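Local structure of N-acetylglucosamine 2-epimerase (Xylella fastidiosa, 3GT5) at residues 27-33 with 76-80; 49-55 with 83-88; 22-27 with 57-61; 35-39 with 366-372. The protein is probably a sugar isomerase of the N-acylglucosamine 2-epimerase family, whose members interconvert C2 epimers or aldose and ketose forms of sugars. All blocks are in the same frame, centred on the assembly; numbering follows the deposited sequence.

Interaction 1 (27-33 with 76-80); sequences IDSAGGF and AVHHG
Residues 27-33 run as an irregular loop with a type I beta turn over D28-G31, closed by G31 N to D28 O (2.8 Å), while 76-80 is one helical turn; the backbones come closest at G32 and G80 (CA-CA 5.1 Å). G31 (phi 143°) and G32 (phi 64°) have glycine-favouring angles; D28 OD1 accepts from A30 N (3.0 Å) in an Asx turn and OD2 forms a salt bridge with R49. H79 (chi1 t) reaches into the loop: its NE2 donates to G32 O (2.8 Å) and weakly to D28 O (2.9 Å). I27 CG2 makes a CH-pi contact 4.2 Å from the H79 ring centroid, and the H79 edge meets the F33 face (T-shaped, centroids 5.7 Å apart, planes at 76°). F33 CE2 lies 3.4 Å from G80 CA, where a side chain would clash. A water bridges G32 N and H79 O. Carbonyls and aromatic rings hold this loop, after helix 8-22, on helix 71-88, with Y61 of helix 51-68 touching I27 and A76.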
# COMPACT_ATOMS: atom_id res chain seq x y z
N ILE A 27 -6.34 15.24 -12.71
CA ILE A 27 -5.16 15.72 -13.46
C ILE A 27 -5.07 17.25 -13.39
O ILE A 27 -6.03 17.99 -13.73
CB ILE A 27 -5.19 15.23 -14.92
CG1 ILE A 27 -5.10 13.68 -15.00
CG2 ILE A 27 -4.09 15.91 -15.73
CD1 ILE A 27 -5.49 13.16 -16.33
N ASP A 28 -3.94 17.73 -12.89
CA ASP A 28 -3.68 19.15 -12.86
C ASP A 28 -2.77 19.44 -14.05
O ASP A 28 -1.61 19.04 -14.06
CB ASP A 28 -2.99 19.52 -11.55
CG ASP A 28 -2.79 21.01 -11.38
OD1 ASP A 28 -3.06 21.80 -12.32
OD2 ASP A 28 -2.34 21.41 -10.28
N SER A 29 -3.31 20.14 -15.05
CA SER A 29 -2.57 20.52 -16.25
C SER A 29 -1.34 21.36 -15.91
O SER A 29 -0.37 21.33 -16.66
CB SER A 29 -3.45 21.29 -17.24
OG SER A 29 -4.00 22.45 -16.65
N ALA A 30 -1.36 22.06 -14.79
CA ALA A 30 -0.18 22.80 -14.28
C ALA A 30 0.94 21.91 -13.71
O ALA A 30 2.07 22.40 -13.55
CB ALA A 30 -0.61 23.85 -13.21
N GLY A 31 0.67 20.63 -13.45
CA GLY A 31 1.66 19.72 -12.85
C GLY A 31 1.04 18.72 -11.86
O GLY A 31 0.34 19.11 -10.91
N GLY A 32 1.29 17.42 -12.11
CA GLY A 32 0.86 16.33 -11.24
C GLY A 32 -0.66 16.18 -11.14
O GLY A 32 -1.40 16.53 -12.08
N PHE A 33 -1.10 15.72 -9.97
CA PHE A 33 -2.50 15.44 -9.69
C PHE A 33 -2.95 16.21 -8.47
O PHE A 33 -2.15 16.51 -7.57
CB PHE A 33 -2.69 13.94 -9.45
CG PHE A 33 -2.16 13.07 -10.54
CD1 PHE A 33 -2.88 12.84 -11.71
CD2 PHE A 33 -0.91 12.51 -10.43
CE1 PHE A 33 -2.36 11.99 -12.73
CE2 PHE A 33 -0.38 11.72 -11.45
CZ PHE A 33 -1.12 11.46 -12.59
N ALA A 76 -1.16 9.95 -18.67
CA ALA A 76 -1.22 10.33 -17.26
C ALA A 76 -0.04 9.74 -16.47
O ALA A 76 0.44 10.40 -15.55
CB ALA A 76 -2.55 9.90 -16.59
N VAL A 77 0.41 8.54 -16.82
CA VAL A 77 1.65 7.96 -16.22
C VAL A 77 2.84 8.90 -16.45
O VAL A 77 3.59 9.24 -15.49
CB VAL A 77 1.97 6.53 -16.77
CG1 VAL A 77 3.39 6.03 -16.35
CG2 VAL A 77 0.92 5.51 -16.34
N HIS A 78 3.03 9.34 -17.70
CA HIS A 78 4.10 10.33 -18.02
C HIS A 78 3.99 11.67 -17.25
O HIS A 78 4.95 12.15 -16.65
CB HIS A 78 4.13 10.63 -19.55
CG HIS A 78 4.78 9.55 -20.37
ND1 HIS A 78 4.20 8.32 -20.62
CD2 HIS A 78 5.99 9.51 -21.00
CE1 HIS A 78 5.00 7.59 -21.37
NE2 HIS A 78 6.10 8.29 -21.61
N HIS A 79 2.79 12.24 -17.22
CA HIS A 79 2.51 13.43 -16.47
C HIS A 79 2.86 13.27 -14.98
O HIS A 79 3.49 14.14 -14.39
CB HIS A 79 1.01 13.77 -16.67
CG HIS A 79 0.53 15.00 -15.98
ND1 HIS A 79 0.63 16.26 -16.54
CD2 HIS A 79 -0.16 15.16 -14.82
CE1 HIS A 79 0.09 17.15 -15.72
NE2 HIS A 79 -0.42 16.50 -14.67
N GLY A 80 2.42 12.15 -14.38
CA GLY A 80 2.67 11.88 -12.97
C GLY A 80 4.14 11.69 -12.66
O GLY A 80 4.63 12.17 -11.63
O HOH W 1 3.21 16.92 -14.20

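Interaction 2 (49-55 with 83-88); sequences RHLVSST and YVRDVH
R49 and H50 end strand 48-50 in extended conformation, and the chain turns directly into helix 51-55. This runs nearly antiparallel to helix 83-88 (149°, axes 10.6 Å apart at closest), with L51 opposite H88 (CA-CA 7.2 Å) and S54 opposite V84 (6.7 Å). R49 CG touches the tyrosine hydroxyl (CG to Y83 OH 3.4 Å); its guanidinium pairs with D28, and Y83 OH bonds to D103. H50 points away from the second helix and serves as N-cap, its ND1 accepting from V52 N (3.0 Å). L51 (chi1 t, chi2 p) places CD1 over the H88 ring face, 3.8 Å from the centroid, a CH-pi contact. S54 (chi1 m) holds the central polar link, OG to H88 NE2 at 2.8 Å, and its OG also lies 3.6 Å from Y83 CD2 at the ring edge. T55 closes the row with CG2 4.0 Å from V84 CG2. In the second segment, H88 (chi1 m) closes a wider pi-type turn at 84-88, its N bonded to Y83 O (3.2 Å), and H88 ND1 bonds to A97 O. The arrangement is a buried antiparallel helical hairpin, helices 51-68 and 71-88 being consecutive in the chain, the repeating unit of the (alpha/alpha)6 barrel characteristic of this family and its six-hairpin clan.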
# COMPACT_ATOMS: atom_id res chain seq x y z
N ARG A 49 0.17 19.14 -1.81
CA ARG A 49 0.50 17.86 -2.47
C ARG A 49 1.40 16.98 -1.58
O ARG A 49 2.25 17.47 -0.82
CB ARG A 49 1.16 18.10 -3.83
CG ARG A 49 0.35 18.94 -4.83
CD ARG A 49 -0.92 18.24 -5.34
NE ARG A 49 -1.71 19.25 -6.06
CZ ARG A 49 -1.55 19.60 -7.34
NH1 ARG A 49 -0.65 19.03 -8.12
NH2 ARG A 49 -2.31 20.58 -7.83
N HIS A 50 1.17 15.68 -1.68
CA HIS A 50 1.83 14.70 -0.88
C HIS A 50 2.52 13.67 -1.76
O HIS A 50 1.91 13.13 -2.72
CB HIS A 50 0.81 13.97 0.03
CG HIS A 50 1.44 13.30 1.20
ND1 HIS A 50 2.31 12.21 1.09
CD2 HIS A 50 1.39 13.59 2.52
CE1 HIS A 50 2.69 11.83 2.30
NE2 HIS A 50 2.16 12.67 3.19
N LEU A 51 3.75 13.36 -1.40
CA LEU A 51 4.53 12.39 -2.18
C LEU A 51 3.80 11.06 -2.32
O LEU A 51 3.88 10.47 -3.38
CB LEU A 51 5.91 12.15 -1.54
CG LEU A 51 6.86 11.23 -2.26
CD1 LEU A 51 7.24 11.76 -3.66
CD2 LEU A 51 8.10 11.02 -1.36
N VAL A 52 3.12 10.58 -1.28
CA VAL A 52 2.44 9.27 -1.34
C VAL A 52 1.30 9.32 -2.40
O VAL A 52 1.12 8.34 -3.12
CB VAL A 52 1.96 8.77 0.10
CG1 VAL A 52 1.09 7.46 0.02
CG2 VAL A 52 3.20 8.50 1.02
N SER A 53 0.54 10.40 -2.49
CA SER A 53 -0.45 10.52 -3.60
C SER A 53 0.18 10.66 -4.99
O SER A 53 -0.26 9.99 -5.98
CB SER A 53 -1.48 11.63 -3.33
OG SER A 53 -2.42 11.18 -2.38
N SER A 54 1.20 11.50 -5.11
CA SER A 54 1.88 11.71 -6.40
C SER A 54 2.37 10.37 -6.98
O SER A 54 2.23 10.11 -8.19
CB SER A 54 3.09 12.67 -6.27
OG SER A 54 2.68 13.99 -5.99
N THR A 55 2.94 9.53 -6.15
CA THR A 55 3.42 8.21 -6.60
C THR A 55 2.28 7.19 -6.80
O THR A 55 2.29 6.43 -7.78
CB THR A 55 4.48 7.70 -5.63
OG1 THR A 55 3.96 7.69 -4.29
CG2 THR A 55 5.76 8.54 -5.70
N TYR A 83 6.02 15.05 -12.58
CA TYR A 83 5.86 15.72 -11.32
C TYR A 83 6.79 15.15 -10.22
O TYR A 83 7.41 15.91 -9.48
CB TYR A 83 4.42 15.64 -10.86
CG TYR A 83 4.06 16.66 -9.82
CD1 TYR A 83 3.96 18.02 -10.14
CD2 TYR A 83 3.83 16.29 -8.51
CE1 TYR A 83 3.60 18.96 -9.18
CE2 TYR A 83 3.47 17.21 -7.55
CZ TYR A 83 3.36 18.55 -7.89
OH TYR A 83 3.01 19.46 -6.93
N VAL A 84 6.88 13.83 -10.14
CA VAL A 84 7.77 13.16 -9.16
C VAL A 84 9.21 13.58 -9.41
O VAL A 84 9.92 13.99 -8.48
CB VAL A 84 7.59 11.60 -9.18
CG1 VAL A 84 8.65 10.91 -8.26
CG2 VAL A 84 6.21 11.19 -8.71
N ARG A 85 9.64 13.58 -10.68
CA ARG A 85 11.05 13.87 -10.96
C ARG A 85 11.44 15.36 -11.01
O ARG A 85 12.57 15.69 -10.67
CB ARG A 85 11.49 13.13 -12.22
CG ARG A 85 11.55 11.65 -12.00
CD ARG A 85 12.35 10.89 -12.98
NE ARG A 85 13.77 11.21 -13.02
CZ ARG A 85 14.71 10.78 -12.18
NH1 ARG A 85 14.42 10.04 -11.12
NH2 ARG A 85 15.99 11.12 -12.40
N ASP A 86 10.51 16.23 -11.41
CA ASP A 86 10.79 17.65 -11.62
C ASP A 86 10.42 18.53 -10.46
O ASP A 86 11.02 19.63 -10.30
CB ASP A 86 10.08 18.13 -12.86
CG ASP A 86 10.53 17.39 -14.10
OD1 ASP A 86 11.58 16.67 -14.05
OD2 ASP A 86 9.85 17.52 -15.14
N VAL A 87 9.46 18.08 -9.64
CA VAL A 87 8.95 18.91 -8.55
C VAL A 87 9.27 18.32 -7.18
O VAL A 87 9.75 19.03 -6.32
CB VAL A 87 7.45 19.18 -8.70
CG1 VAL A 87 6.94 20.09 -7.60
CG2 VAL A 87 7.19 19.78 -10.09
N HIS A 88 9.03 17.02 -6.96
CA HIS A 88 9.36 16.40 -5.66
C HIS A 88 10.86 16.22 -5.47
O HIS A 88 11.38 16.47 -4.39
CB HIS A 88 8.69 15.03 -5.46
CG HIS A 88 7.24 15.12 -5.10
ND1 HIS A 88 6.81 15.34 -3.80
CD2 HIS A 88 6.13 15.07 -5.87
CE1 HIS A 88 5.49 15.35 -3.79
NE2 HIS A 88 5.05 15.17 -5.03

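Interaction 3 (22-27 with 57-61); sequences YHPRCI and FVFNY
The Y61 hydroxyl (chi1 m) reaches three residues of the bend at once: OH and H23 ND1 are hydrogen-bonded at 2.8 Å, and the same OH is 3.1 Å from C26 SG and 3.7 Å from I27 CD1. Y22 ends helix 8-22, H23 is the first residue to leave helical angles, a cis peptide bond precedes P24, and P24 to I27 form a type I turn closed by I27 N to P24 O (3.1 Å); C26 N also bonds back to Y22 O (2.8 Å). The backbones stay well apart (CA-CA 9.2 Å for H23 and Y61, 9.0 Å for C26 and F57), so side chains fill the gap. C26 (chi1 p) touches two rings, SG 4.5 Å from the F57 centroid, oblique to that ring, and 5.0 Å from that of Y61, at its edge. F57 points its edge at the Y22 face in an offset T-shaped pair (centroids 5.5 Å apart, planes at 79°). H23 NE2 continues to E72, and Y22 OH to D376. Aromatic side chains thus hold the bend after helix 8-22 on helix 51-68, bordered by helix 71-88 at I27 and Y61 and by F37 of strand 36-37 at C26 and F57.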
# COMPACT_ATOMS: atom_id res chain seq x y z
N TYR A 22 -11.85 9.16 -10.60
CA TYR A 22 -10.64 10.00 -10.55
C TYR A 22 -10.32 10.64 -11.91
O TYR A 22 -9.77 11.70 -11.97
CB TYR A 22 -9.43 9.16 -10.15
CG TYR A 22 -9.41 8.80 -8.71
CD1 TYR A 22 -9.75 7.51 -8.29
CD2 TYR A 22 -9.09 9.76 -7.73
CE1 TYR A 22 -9.79 7.16 -6.94
CE2 TYR A 22 -9.07 9.39 -6.34
CZ TYR A 22 -9.43 8.12 -5.98
OH TYR A 22 -9.42 7.75 -4.66
N HIS A 23 -10.63 9.93 -12.99
CA HIS A 23 -10.21 10.35 -14.32
C HIS A 23 -11.37 11.04 -15.06
O HIS A 23 -12.46 10.48 -15.11
CB HIS A 23 -9.74 9.15 -15.15
CG HIS A 23 -9.14 9.57 -16.46
ND1 HIS A 23 -7.94 10.23 -16.52
CD2 HIS A 23 -9.62 9.52 -17.72
CE1 HIS A 23 -7.69 10.55 -17.78
NE2 HIS A 23 -8.70 10.15 -18.53
N PRO A 24 -11.13 12.25 -15.62
CA PRO A 24 -9.87 12.99 -15.67
C PRO A 24 -9.73 14.12 -14.61
O PRO A 24 -8.79 14.93 -14.66
CB PRO A 24 -9.92 13.58 -17.07
CG PRO A 24 -11.37 14.03 -17.16
CD PRO A 24 -12.14 12.86 -16.51
N ARG A 25 -10.63 14.17 -13.64
CA ARG A 25 -10.68 15.28 -12.70
C ARG A 25 -9.44 15.42 -11.79
O ARG A 25 -9.14 16.52 -11.32
CB ARG A 25 -11.93 15.21 -11.85
CG ARG A 25 -13.18 15.60 -12.63
CD ARG A 25 -14.46 15.39 -11.84
NE ARG A 25 -14.54 14.03 -11.29
CZ ARG A 25 -15.55 13.60 -10.54
NH1 ARG A 25 -15.54 12.34 -10.06
NH2 ARG A 25 -16.57 14.39 -10.29
N CYS A 26 -8.70 14.31 -11.59
CA CYS A 26 -7.52 14.36 -10.74
C CYS A 26 -6.30 15.03 -11.39
O CYS A 26 -5.33 15.35 -10.69
CB CYS A 26 -7.13 12.94 -10.26
SG CYS A 26 -6.51 11.87 -11.59
N ILE A 27 -6.34 15.24 -12.71
CA ILE A 27 -5.16 15.72 -13.46
C ILE A 27 -5.07 17.25 -13.39
O ILE A 27 -6.03 17.99 -13.73
CB ILE A 27 -5.19 15.23 -14.92
CG1 ILE A 27 -5.10 13.68 -15.00
CG2 ILE A 27 -4.09 15.91 -15.73
CD1 ILE A 27 -5.49 13.16 -16.33
N PHE A 57 -0.81 7.67 -7.62
CA PHE A 57 -1.56 7.93 -8.86
C PHE A 57 -0.82 7.42 -10.11
O PHE A 57 -1.45 7.03 -11.07
CB PHE A 57 -1.84 9.40 -9.06
CG PHE A 57 -3.14 9.88 -8.46
CD1 PHE A 57 -4.36 9.41 -8.92
CD2 PHE A 57 -3.13 10.86 -7.48
CE1 PHE A 57 -5.56 9.88 -8.37
CE2 PHE A 57 -4.33 11.34 -6.93
CZ PHE A 57 -5.53 10.84 -7.39
N VAL A 58 0.51 7.43 -10.10
CA VAL A 58 1.26 6.78 -11.20
C VAL A 58 0.95 5.28 -11.25
O VAL A 58 0.71 4.74 -12.32
CB VAL A 58 2.76 6.99 -11.02
CG1 VAL A 58 3.61 6.09 -11.97
CG2 VAL A 58 3.11 8.43 -11.22
N PHE A 59 0.92 4.61 -10.10
CA PHE A 59 0.50 3.20 -10.05
C PHE A 59 -0.93 3.02 -10.64
O PHE A 59 -1.12 2.13 -11.46
CB PHE A 59 0.60 2.66 -8.59
CG PHE A 59 -0.00 1.32 -8.37
CD1 PHE A 59 0.80 0.20 -8.34
CD2 PHE A 59 -1.37 1.18 -8.14
CE1 PHE A 59 0.26 -1.06 -8.09
CE2 PHE A 59 -1.94 -0.10 -7.91
CZ PHE A 59 -1.10 -1.21 -7.88
N ASN A 60 -1.90 3.82 -10.17
CA ASN A 60 -3.32 3.75 -10.58
C ASN A 60 -3.34 3.69 -12.11
O ASN A 60 -3.97 2.83 -12.72
CB ASN A 60 -4.09 5.04 -10.25
CG ASN A 60 -4.58 5.17 -8.81
OD1 ASN A 60 -4.19 4.41 -7.91
ND2 ASN A 60 -5.50 6.16 -8.60
N TYR A 61 -2.68 4.65 -12.71
CA TYR A 61 -2.83 4.80 -14.16
C TYR A 61 -2.01 3.77 -14.91
O TYR A 61 -2.46 3.29 -15.98
CB TYR A 61 -2.43 6.20 -14.56
CG TYR A 61 -3.51 7.27 -14.41
CD1 TYR A 61 -4.55 7.34 -15.31
CD2 TYR A 61 -3.44 8.25 -13.42
CE1 TYR A 61 -5.53 8.28 -15.21
CE2 TYR A 61 -4.39 9.24 -13.32
CZ TYR A 61 -5.45 9.23 -14.23
OH TYR A 61 -6.41 10.23 -14.21

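Interaction 4 (35-39 with 366-372); sequences HYFRD and NDEKSPA
This is a short antiparallel backbone pairing between the short, weakly bonded strand 36-37 near the N-terminus and the loop preceding helix 377-387, joining the two ends of the alpha/alpha barrel. F37 and S370 form the single bridge, a hydrogen-bonded pair with CA-CA 5.0 Å: F37 N donates to S370 O (2.9 Å) and S370 N to F37 O (3.0 Å). K369 and S370 both face F37, a classic beta bulge, just after E368 at the centre of an inverse gamma turn. Beyond the bulge D39 N donates to D367 O (2.8 Å), and K369, with chi1 and chi2 t, brings NZ to D39 O (2.8 Å) while also pairing with D348. R38 NE and D367 OD2 form a long salt bridge at 3.9 Å; R38 NH1 bonds to S42. A water links D39 OD1 to N366 O, D39 OD2 pairs with K364, and N366 OD1 accepts from E368 N (2.9 Å) in an Asx turn. Y36 (chi1 m), its OH hydrogen-bonded to H48, packs on P371 (CD1 to CB 4.1 Å) and A372 (OH to CB 3.2 Å). Strand 43-45 pairs with strand 36-37, Y44 meeting Y36, while helix 51-68 packs against H35 and F37 through F57.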
# COMPACT_ATOMS: atom_id res chain seq x y z
N HIS A 35 -4.82 16.08 -4.94
CA HIS A 35 -4.72 15.01 -3.94
C HIS A 35 -5.84 14.96 -2.88
O HIS A 35 -5.82 14.08 -2.02
CB HIS A 35 -3.36 15.09 -3.24
CG HIS A 35 -2.21 14.84 -4.15
ND1 HIS A 35 -0.90 15.04 -3.77
CD2 HIS A 35 -2.16 14.41 -5.43
CE1 HIS A 35 -0.10 14.72 -4.77
NE2 HIS A 35 -0.83 14.31 -5.79
N TYR A 36 -6.82 15.87 -2.94
CA TYR A 36 -7.88 15.93 -1.94
C TYR A 36 -9.25 16.00 -2.62
O TYR A 36 -9.57 17.00 -3.29
CB TYR A 36 -7.67 17.15 -1.03
CG TYR A 36 -6.45 17.09 -0.11
CD1 TYR A 36 -6.56 16.69 1.22
CD2 TYR A 36 -5.21 17.47 -0.57
CE1 TYR A 36 -5.46 16.66 2.05
CE2 TYR A 36 -4.10 17.44 0.25
CZ TYR A 36 -4.24 17.05 1.57
OH TYR A 36 -3.14 17.05 2.38
N PHE A 37 -10.03 14.92 -2.49
CA PHE A 37 -11.32 14.79 -3.16
C PHE A 37 -12.45 14.50 -2.20
O PHE A 37 -12.37 13.63 -1.29
CB PHE A 37 -11.34 13.64 -4.17
CG PHE A 37 -10.23 13.68 -5.20
CD1 PHE A 37 -10.49 14.06 -6.50
CD2 PHE A 37 -8.92 13.29 -4.88
CE1 PHE A 37 -9.49 14.10 -7.44
CE2 PHE A 37 -7.92 13.32 -5.84
CZ PHE A 37 -8.20 13.74 -7.10
N ARG A 38 -13.57 15.22 -2.40
CA ARG A 38 -14.81 14.90 -1.74
C ARG A 38 -15.52 13.69 -2.37
O ARG A 38 -15.14 13.23 -3.45
CB ARG A 38 -15.79 16.09 -1.79
CG ARG A 38 -15.29 17.32 -1.11
CD ARG A 38 -16.39 18.42 -1.04
NE ARG A 38 -15.84 19.62 -0.44
CZ ARG A 38 -15.30 20.64 -1.11
NH1 ARG A 38 -15.23 20.66 -2.43
NH2 ARG A 38 -14.82 21.68 -0.42
N ASP A 39 -16.58 13.22 -1.71
CA ASP A 39 -17.34 12.06 -2.17
C ASP A 39 -17.78 12.23 -3.61
O ASP A 39 -17.81 11.27 -4.36
CB ASP A 39 -18.58 11.80 -1.32
CG ASP A 39 -18.27 11.18 0.05
OD1 ASP A 39 -17.18 10.62 0.27
OD2 ASP A 39 -19.17 11.21 0.93
N ASN A 366 -17.59 11.96 7.41
CA ASN A 366 -17.66 13.20 6.62
C ASN A 366 -17.60 12.84 5.14
O ASN A 366 -17.67 11.66 4.79
CB ASN A 366 -16.56 14.21 7.01
CG ASN A 366 -15.18 13.67 6.82
OD1 ASN A 366 -14.91 13.01 5.82
ND2 ASN A 366 -14.30 13.89 7.80
N ASP A 367 -17.46 13.86 4.29
CA ASP A 367 -17.49 13.67 2.83
C ASP A 367 -16.08 13.67 2.20
O ASP A 367 -15.94 13.81 0.98
CB ASP A 367 -18.32 14.79 2.18
CG ASP A 367 -17.63 16.17 2.26
OD1 ASP A 367 -16.66 16.34 3.06
OD2 ASP A 367 -18.04 17.09 1.51
N GLU A 368 -15.05 13.54 3.02
CA GLU A 368 -13.65 13.53 2.55
C GLU A 368 -13.23 12.13 2.10
O GLU A 368 -12.57 11.41 2.81
CB GLU A 368 -12.74 14.09 3.63
CG GLU A 368 -13.06 15.55 3.89
CD GLU A 368 -12.18 16.22 4.96
OE1 GLU A 368 -11.31 15.59 5.58
OE2 GLU A 368 -12.38 17.42 5.19
N LYS A 369 -13.67 11.76 0.89
CA LYS A 369 -13.46 10.44 0.35
C LYS A 369 -11.99 10.09 0.21
O LYS A 369 -11.59 9.00 0.59
CB LYS A 369 -14.10 10.32 -1.03
CG LYS A 369 -13.87 8.99 -1.74
CD LYS A 369 -14.76 8.87 -2.95
CE LYS A 369 -16.15 8.34 -2.66
NZ LYS A 369 -17.06 8.59 -3.83
N SER A 370 -11.23 10.99 -0.37
CA SER A 370 -9.83 10.71 -0.66
C SER A 370 -9.00 11.93 -0.31
O SER A 370 -8.69 12.75 -1.16
CB SER A 370 -9.60 10.37 -2.12
OG SER A 370 -10.28 9.22 -2.49
N PRO A 371 -8.57 12.01 0.95
CA PRO A 371 -7.54 12.99 1.30
C PRO A 371 -6.17 12.53 0.80
O PRO A 371 -6.02 11.42 0.28
CB PRO A 371 -7.60 13.04 2.83
CG PRO A 371 -8.44 11.85 3.27
CD PRO A 371 -8.92 11.12 2.07
N ALA A 372 -5.17 13.37 0.98
CA ALA A 372 -3.79 13.08 0.60
C ALA A 372 -3.38 11.74 1.16
O ALA A 372 -3.66 11.42 2.32
CB ALA A 372 -2.87 14.16 1.12
O HOH W 2 -16.39 10.14 2.79

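In the fold
Interactions 1 and 3 set the loop after helix 8-22 on helices 71-88 and 51-68, interaction 2 joins those helices, and interaction 4 ties strand 36-37 to the loop before the last helix. Interactions 1 and 3, with centres about 8 Å apart, share I27, and F33 packs on Y61 and F57 of helix 51-68 (F33 CE1 to Y61 CE2 and F33 CD2 to F57 CB, both 3.5 Å). R49 ties interaction 2 to interaction 1, NH2 to D28 OD2 at 2.6 Å. H35 relates interaction 4 to interaction 2, its ND1 3.0 Å from H50 N, a probable hydrogen bond. Interactions 3 and 4 meet where Y22 OH is 2.8 Å from S370 OG and C26 CB 3.4 Å from F37 CZ.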